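Local coordinates for putative NADH Oxidase (Clostridium acetobutylicum, PDB 3E10), which probably acts as an FMN-dependent oxidoreductase of the nitroreductase family, binding flavin mononucleotide and transferring electrons through it, at the interface of chains A and B. Coordinates in Å, arbitrary orientation; residue numbers count along the deposited sequence, not the author numbering. Chains: chain A/B, Putative NADH Oxidase.

Contact 1: the interface of chains A and B. Residues chain A 28, 32, 45-47; chain B 162-166.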
# COMPACT_ATOMS: atom_id res chain seq x y z
N LEU A 28 11.96 6.37 5.75
CA LEU A 28 12.07 6.84 4.37
C LEU A 28 12.66 5.75 3.47
O LEU A 28 12.23 5.59 2.33
CB LEU A 28 12.89 8.13 4.31
CG LEU A 28 12.23 9.34 4.96
CD1 LEU A 28 13.28 10.40 5.33
CD2 LEU A 28 11.13 9.84 4.03
N MSE A 32 10.75 3.94 0.16
CA MSE A 32 11.37 3.89 -1.16
C MSE A 32 11.65 2.47 -1.65
O MSE A 32 12.02 2.30 -2.81
CB MSE A 32 12.60 4.79 -1.23
CG MSE A 32 12.20 6.21 -1.03
SE MSE A 32 13.61 7.50 -1.50
CE MSE A 32 13.64 8.40 0.17
N PHE A 45 9.29 13.36 -0.60
CA PHE A 45 8.86 13.42 0.80
C PHE A 45 9.29 14.72 1.45
O PHE A 45 10.44 15.09 1.32
CB PHE A 45 9.50 12.28 1.61
CG PHE A 45 9.30 10.92 1.00
CD1 PHE A 45 10.23 10.43 0.09
CD2 PHE A 45 8.22 10.14 1.32
CE1 PHE A 45 10.05 9.20 -0.53
CE2 PHE A 45 8.03 8.91 0.71
CZ PHE A 45 8.93 8.44 -0.21
N ILE A 46 8.40 15.38 2.18
CA ILE A 46 8.79 16.49 3.05
C ILE A 46 8.74 15.99 4.48
O ILE A 46 7.73 15.50 4.94
CB ILE A 46 7.87 17.74 2.91
CG1 ILE A 46 7.70 18.12 1.45
CG2 ILE A 46 8.46 18.88 3.75
CD1 ILE A 46 6.67 19.24 1.21
N VAL A 47 9.86 16.12 5.16
CA VAL A 47 10.04 15.68 6.53
C VAL A 47 10.00 16.90 7.42
O VAL A 47 10.85 17.77 7.30
CB VAL A 47 11.35 14.92 6.71
CG1 VAL A 47 11.53 14.54 8.16
CG2 VAL A 47 11.33 13.70 5.82
N ARG B 162 15.23 12.56 -2.67
CA ARG B 162 13.76 12.58 -2.55
C ARG B 162 13.32 13.14 -1.19
O ARG B 162 12.13 13.24 -0.93
CB ARG B 162 13.16 11.19 -2.75
CG ARG B 162 13.49 10.57 -4.08
CD ARG B 162 13.15 11.43 -5.29
NE ARG B 162 13.50 10.69 -6.51
CZ ARG B 162 12.70 9.83 -7.13
NH1 ARG B 162 11.44 9.62 -6.75
NH2 ARG B 162 13.16 9.17 -8.19
N ILE B 163 14.28 13.45 -0.32
CA ILE B 163 13.98 13.91 1.04
C ILE B 163 14.16 15.42 1.14
O ILE B 163 15.25 15.93 0.87
CB ILE B 163 14.87 13.23 2.11
CG1 ILE B 163 14.74 11.69 2.07
CG2 ILE B 163 14.56 13.76 3.54
CD1 ILE B 163 15.82 10.92 2.89
N HIS B 164 13.06 16.11 1.43
CA HIS B 164 13.03 17.54 1.58
C HIS B 164 12.87 17.87 3.04
O HIS B 164 11.93 17.41 3.69
CB HIS B 164 11.88 18.12 0.75
CG HIS B 164 11.94 17.73 -0.69
ND1 HIS B 164 12.32 18.63 -1.67
CD2 HIS B 164 11.73 16.55 -1.32
CE1 HIS B 164 12.32 18.01 -2.84
NE2 HIS B 164 11.96 16.75 -2.65
N ILE B 165 13.78 18.69 3.55
CA ILE B 165 13.84 18.95 4.98
C ILE B 165 13.03 20.22 5.30
O ILE B 165 13.41 21.31 4.87
CB ILE B 165 15.29 19.11 5.43
CG1 ILE B 165 16.07 17.80 5.23
CG2 ILE B 165 15.35 19.57 6.89
CD1 ILE B 165 15.52 16.59 5.97
N GLU B 166 11.93 20.03 6.02
CA GLU B 166 11.01 21.05 6.52
C GLU B 166 10.17 21.79 5.48
O GLU B 166 9.04 22.17 5.76
CB GLU B 166 11.75 22.08 7.43
CG GLU B 166 12.46 21.46 8.64
CD GLU B 166 11.52 20.84 9.69
OE1 GLU B 166 10.33 21.17 9.71
OE2 GLU B 166 12.01 20.02 10.51
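The imidazole of B:His164 turns an edge to A:Phe45: carbon CD2 lies 3.3 Å from the carbonyl oxygen O of A:Phe45, which sits in the ring plane. CG of B:His164 lies beside its own backbone N (chi1 -56°), which keeps the ring near the carbonyl that this N also binds. The phenyl ring of A:Phe45 offers its CD1 corner to the carbonyl O of B:Arg162, 3.5 Å away. Strand 163-165 of chain B pairs in parallel with strand 43-48 of chain A. A:Phe45 N gives a hydrogen bond to B:Arg162 O, and B:His164 N returns one to A:Phe45 O at 2.8 Å. A:Val47 N then reaches B:His164 O, and B:Glu166 N closes on A:Val47 O. B:Ile163 points toward helix 21-32, where its CD1 meets CD1 of A:Leu28 at 3.6 Å and its CG1 meets the methyl CE of A:Met32, a selenomethionine. On the strand side, its CG2 lies alongside CG2 of A:Val47 at 4.0 Å. The C-terminal tail of one subunit thus extends the sheet of the other, an exchange that the two-fold axis makes reciprocal and that probably helps hold the dimer together.

Contact 2: the interface of chains A and B. Residues chain A 90, 94, 113, 117-118, 139; chain B 35, 88, 91, 94-95.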
# COMPACT_ATOMS: atom_id res chain seq x y z
N GLU A 90 -1.36 6.77 -7.52
CA GLU A 90 -1.96 6.69 -6.17
C GLU A 90 -1.64 5.35 -5.52
O GLU A 90 -1.52 5.26 -4.31
CB GLU A 90 -3.50 6.85 -6.19
CG GLU A 90 -4.02 8.21 -6.52
CD GLU A 90 -5.50 8.42 -6.14
OE1 GLU A 90 -6.06 7.78 -5.16
OE2 GLU A 90 -6.12 9.24 -6.83
N ALA A 94 0.38 4.70 -2.13
CA ALA A 94 -0.25 3.94 -1.07
C ALA A 94 0.63 2.81 -0.60
O ALA A 94 0.68 2.54 0.61
CB ALA A 94 -1.62 3.41 -1.54
N TRP A 113 -1.91 7.33 8.85
CA TRP A 113 -2.07 7.87 7.50
C TRP A 113 -3.20 8.87 7.50
O TRP A 113 -4.35 8.53 7.86
CB TRP A 113 -2.43 6.68 6.61
CG TRP A 113 -2.66 6.88 5.14
CD1 TRP A 113 -3.08 7.99 4.46
CD2 TRP A 113 -2.51 5.84 4.18
NE1 TRP A 113 -3.22 7.68 3.11
CE2 TRP A 113 -2.84 6.38 2.92
CE3 TRP A 113 -2.11 4.50 4.27
CZ2 TRP A 113 -2.82 5.61 1.77
CZ3 TRP A 113 -2.08 3.77 3.12
CH2 TRP A 113 -2.45 4.32 1.88
N GLN A 117 -5.10 13.21 -1.12
CA GLN A 117 -5.57 12.89 -2.48
C GLN A 117 -6.75 11.91 -2.38
O GLN A 117 -6.70 10.97 -1.60
CB GLN A 117 -4.42 12.24 -3.27
CG GLN A 117 -4.81 11.62 -4.61
CD GLN A 117 -5.13 12.63 -5.69
OE1 GLN A 117 -5.03 13.83 -5.49
NE2 GLN A 117 -5.52 12.13 -6.86
N PRO A 118 -7.80 12.12 -3.18
CA PRO A 118 -8.09 13.17 -4.16
C PRO A 118 -9.02 14.29 -3.69
O PRO A 118 -9.66 14.95 -4.53
CB PRO A 118 -8.82 12.39 -5.25
CG PRO A 118 -9.72 11.47 -4.43
CD PRO A 118 -8.85 11.09 -3.20
N PHE A 139 -0.09 13.64 -1.78
CA PHE A 139 -0.76 12.35 -1.64
C PHE A 139 -1.42 12.19 -0.25
O PHE A 139 -2.59 11.93 -0.14
CB PHE A 139 0.20 11.20 -1.92
CG PHE A 139 -0.45 9.85 -1.75
CD1 PHE A 139 -1.41 9.42 -2.64
CD2 PHE A 139 -0.18 9.04 -0.66
CE1 PHE A 139 -2.06 8.23 -2.46
CE2 PHE A 139 -0.83 7.85 -0.48
CZ PHE A 139 -1.76 7.44 -1.37
N PRO B 35 -4.73 -0.88 6.65
CA PRO B 35 -5.51 0.28 6.99
C PRO B 35 -6.50 0.57 5.86
O PRO B 35 -6.31 0.12 4.72
CB PRO B 35 -4.47 1.39 7.11
CG PRO B 35 -3.43 0.99 6.13
CD PRO B 35 -3.34 -0.53 6.29
N MSE B 88 -11.28 7.16 -1.79
CA MSE B 88 -9.97 6.60 -1.44
C MSE B 88 -9.88 5.08 -1.55
O MSE B 88 -8.91 4.51 -1.10
CB MSE B 88 -9.55 7.07 -0.05
CG MSE B 88 -9.09 8.52 -0.04
SE MSE B 88 -9.01 9.25 1.73
CE MSE B 88 -8.82 11.08 1.23
N GLN B 91 -6.63 3.37 -2.63
CA GLN B 91 -5.54 3.44 -1.66
C GLN B 91 -5.65 2.33 -0.64
O GLN B 91 -4.65 1.68 -0.32
CB GLN B 91 -5.55 4.82 -0.98
CG GLN B 91 -5.30 5.95 -2.00
CD GLN B 91 -5.39 7.34 -1.40
OE1 GLN B 91 -5.04 7.54 -0.24
NE2 GLN B 91 -5.89 8.31 -2.20
N ALA B 94 -4.56 -0.80 -2.40
CA ALA B 94 -3.12 -0.80 -2.58
C ALA B 94 -2.40 -1.19 -1.28
O ALA B 94 -1.41 -1.93 -1.30
CB ALA B 94 -2.67 0.61 -3.10
N ALA B 95 -2.92 -0.71 -0.15
CA ALA B 95 -2.32 -1.06 1.14
C ALA B 95 -2.49 -2.56 1.41
O ALA B 95 -1.57 -3.21 1.91
CB ALA B 95 -2.97 -0.21 2.26
O HOH W 1 -4.21 9.81 0.94
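B:Gln91 pushes its amide into chain A, where NE2 donates two hydrogen bonds, to the carboxylate OE1 of A:Glu90 at 3.0 Å and to the backbone O of A:Gln117 at 2.8 Å. Both acceptors lie near the amide plane, yet NE2 approaches each from well above its own plane. The chain of B:Gln91 is extended beyond CG (chi2 176°), carrying the amide to A:Phe139 tip to tip; CD lies 3.6 Å from the ring carbon CE1. The indole of A:Trp113 lies 11° from parallel to the amide, with CZ2 at 3.6 Å from OE1. Water 1 takes up OE1 of B:Gln91 at 2.7 Å and also contacts A:Phe139 O and, in the indole plane, NE1 of A:Trp113; it sits over the centre of the phenyl ring. Nearby, the helices 89-106 of the two chains meet at A:Ala94 and B:Ala94, whose CB atoms pack tightly at 3.4 Å.

In the next shell, A:Gln117 NE2 bonds OE2 of A:Glu90, holding the carboxylate from its other oxygen. Two acceptors at NE2 and the water at OE1 set which way round the amide lies; a negative charge on A:Glu90 would probably strengthen its bond from NE2. B:Gln91, B:Pro35 and B:Met88 line an FMN pocket, and A:Trp113 is also an FMN-pocket residue; bordering the flavin sites, this packing probably helps hold the paired helices together in the dimer.

Contact 3: the interface of chains A and B. Residues chain A 5-6, 8-9, 154-157; chain B 32-34.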
# COMPACT_ATOMS: atom_id res chain seq x y z
N ILE A 5 2.56 -6.70 10.55
CA ILE A 5 1.32 -6.65 9.78
C ILE A 5 0.11 -6.77 10.68
O ILE A 5 -0.85 -6.00 10.54
CB ILE A 5 1.30 -7.68 8.63
CG1 ILE A 5 2.32 -7.27 7.54
CG2 ILE A 5 -0.06 -7.80 8.00
CD1 ILE A 5 2.51 -8.25 6.39
N ASN A 6 0.17 -7.68 11.64
CA ASN A 6 -0.95 -7.83 12.58
C ASN A 6 -1.09 -6.70 13.58
O ASN A 6 -2.20 -6.36 13.98
CB ASN A 6 -0.82 -9.13 13.36
CG ASN A 6 -1.07 -10.33 12.49
OD1 ASN A 6 -1.90 -10.27 11.61
ND2 ASN A 6 -0.33 -11.41 12.72
N ARG A 8 0.36 -3.41 13.52
CA ARG A 8 0.28 -2.03 13.06
C ARG A 8 -1.11 -1.45 13.29
O ARG A 8 -2.12 -2.01 12.80
CB ARG A 8 0.61 -1.95 11.58
CG ARG A 8 0.49 -0.55 10.98
CD ARG A 8 -0.14 -0.55 9.57
NE ARG A 8 -1.45 -1.19 9.52
CZ ARG A 8 -2.59 -0.62 9.92
NH1 ARG A 8 -2.59 0.61 10.42
NH2 ARG A 8 -3.74 -1.31 9.79
N ARG A 9 -1.18 -0.33 14.02
CA ARG A 9 -2.46 0.36 14.28
C ARG A 9 -2.34 1.83 13.94
O ARG A 9 -1.24 2.39 13.99
CB ARG A 9 -2.87 0.25 15.76
CG ARG A 9 -3.19 -1.17 16.24
CD ARG A 9 -4.66 -1.60 16.01
NE ARG A 9 -4.99 -1.82 14.60
CZ ARG A 9 -4.68 -2.92 13.91
NH1 ARG A 9 -4.04 -3.96 14.45
NH2 ARG A 9 -5.03 -3.00 12.63
N PHE A 154 -2.75 -6.27 18.11
CA PHE A 154 -3.54 -6.98 17.12
C PHE A 154 -5.03 -6.78 17.36
O PHE A 154 -5.54 -7.09 18.43
CB PHE A 154 -3.13 -8.47 17.17
CG PHE A 154 -3.86 -9.41 16.22
CD1 PHE A 154 -4.05 -9.11 14.89
CD2 PHE A 154 -4.33 -10.63 16.68
CE1 PHE A 154 -4.63 -10.01 14.02
CE2 PHE A 154 -4.98 -11.51 15.80
CZ PHE A 154 -5.13 -11.18 14.48
N ILE A 155 -5.71 -6.24 16.34
CA ILE A 155 -7.15 -6.30 16.19
C ILE A 155 -7.38 -7.26 15.01
O ILE A 155 -6.92 -6.98 13.90
CB ILE A 155 -7.78 -4.93 15.85
CG1 ILE A 155 -7.52 -3.93 16.98
CG2 ILE A 155 -9.27 -5.06 15.57
CD1 ILE A 155 -7.89 -2.46 16.62
N ASP A 156 -8.08 -8.35 15.24
CA ASP A 156 -8.25 -9.37 14.19
C ASP A 156 -9.38 -8.97 13.26
O ASP A 156 -10.55 -9.03 13.61
CB ASP A 156 -8.52 -10.73 14.83
CG ASP A 156 -8.48 -11.87 13.83
OD1 ASP A 156 -8.32 -11.60 12.64
OD2 ASP A 156 -8.52 -13.03 14.28
N ARG A 157 -9.01 -8.56 12.04
CA ARG A 157 -9.95 -8.03 11.08
C ARG A 157 -10.35 -9.11 10.04
O ARG A 157 -11.10 -8.85 9.10
CB ARG A 157 -9.29 -6.87 10.32
CG ARG A 157 -8.94 -5.63 11.18
CD ARG A 157 -10.06 -4.62 11.09
NE ARG A 157 -9.89 -3.53 12.04
CZ ARG A 157 -9.01 -2.54 11.91
NH1 ARG A 157 -8.18 -2.49 10.88
NH2 ARG A 157 -8.94 -1.62 12.85
N MSE B 32 -6.20 -8.34 4.96
CA MSE B 32 -7.33 -7.81 5.72
C MSE B 32 -6.93 -7.03 6.97
O MSE B 32 -7.79 -6.44 7.61
CB MSE B 32 -8.37 -8.88 6.03
CG MSE B 32 -8.95 -9.42 4.75
SE MSE B 32 -10.54 -10.51 4.97
CE MSE B 32 -9.93 -12.15 4.10
N GLN B 33 -5.64 -7.02 7.31
CA GLN B 33 -5.10 -6.15 8.34
C GLN B 33 -4.68 -4.78 7.83
O GLN B 33 -4.21 -3.95 8.61
CB GLN B 33 -3.89 -6.81 9.02
CG GLN B 33 -4.22 -8.03 9.82
CD GLN B 33 -5.24 -7.82 10.90
OE1 GLN B 33 -6.29 -8.48 10.91
NE2 GLN B 33 -4.97 -6.88 11.81
N ALA B 34 -4.88 -4.49 6.55
CA ALA B 34 -4.50 -3.19 6.02
C ALA B 34 -5.33 -2.06 6.60
O ALA B 34 -6.49 -2.25 7.00
CB ALA B 34 -4.62 -3.20 4.50
O HOH W 2 -1.44 -4.03 8.59
O HOH W 3 -8.10 -3.82 8.39
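The loop that follows helix 21-32 in chain B packs against helix 4-7, A:Arg8, A:Arg9 and segment 154-157 of chain A. B:Gln33 makes the central contacts, and its side chain, bent at chi2 (-57°), brings the amide against the backbone of that segment. NE2 donates to the carbonyl O of A:Ile155 at 2.9 Å, while OE1 accepts from A:Arg157 N on a lone pair in the amide plane, also at 2.9 Å. This paired bonding fixes which way round the amide lies. The side chain of A:Phe154 runs crosswise to that of B:Gln33, its ring tilted 55° from the amide plane, with CE1 3.9 Å from CD; CB of B:Gln33 packs against CG2 of A:Ile5. The backbone carbonyl of B:Gln33 is held as well: NH2 of A:Arg8 reaches its O at 2.9 Å, with the acceptor at the guanidinium edge and the donor in the carbonyl plane. Water 2 joins the same oxygen to NE of A:Arg8 and to A:Ile5 O. The partner's loop may thus help position the FMN-binding arginines, A:Arg8 directly and the guanidinium of A:Arg157 through water. Water 3, at that guanidinium's edge, takes NH1 at 2.8 Å and links it to the carbonyl oxygens of B:Met32 and B:Ala34.

Centres of the C-alpha atoms lie about 18 Å apart between contact 1 and contact 2, 17 Å between contact 2 and contact 3, and 27 Å between contact 1 and contact 3. Helix 21-32 serves both outer contacts, its chain A copy in contact 1 and its chain B end in contact 3. B:Ala34 of contact 3 adjoins B:Pro35 of contact 2, where helix 89-106 of both chains meets. Two-fold symmetry repeats all three in one interface. FMN-pocket residues of both chains lie at contacts 2 and 3 (A:Arg8, A:Arg157, A:Trp113; B:Pro35, B:Met88, B:Gln91), suggesting that dimerisation and FMN binding are coupled.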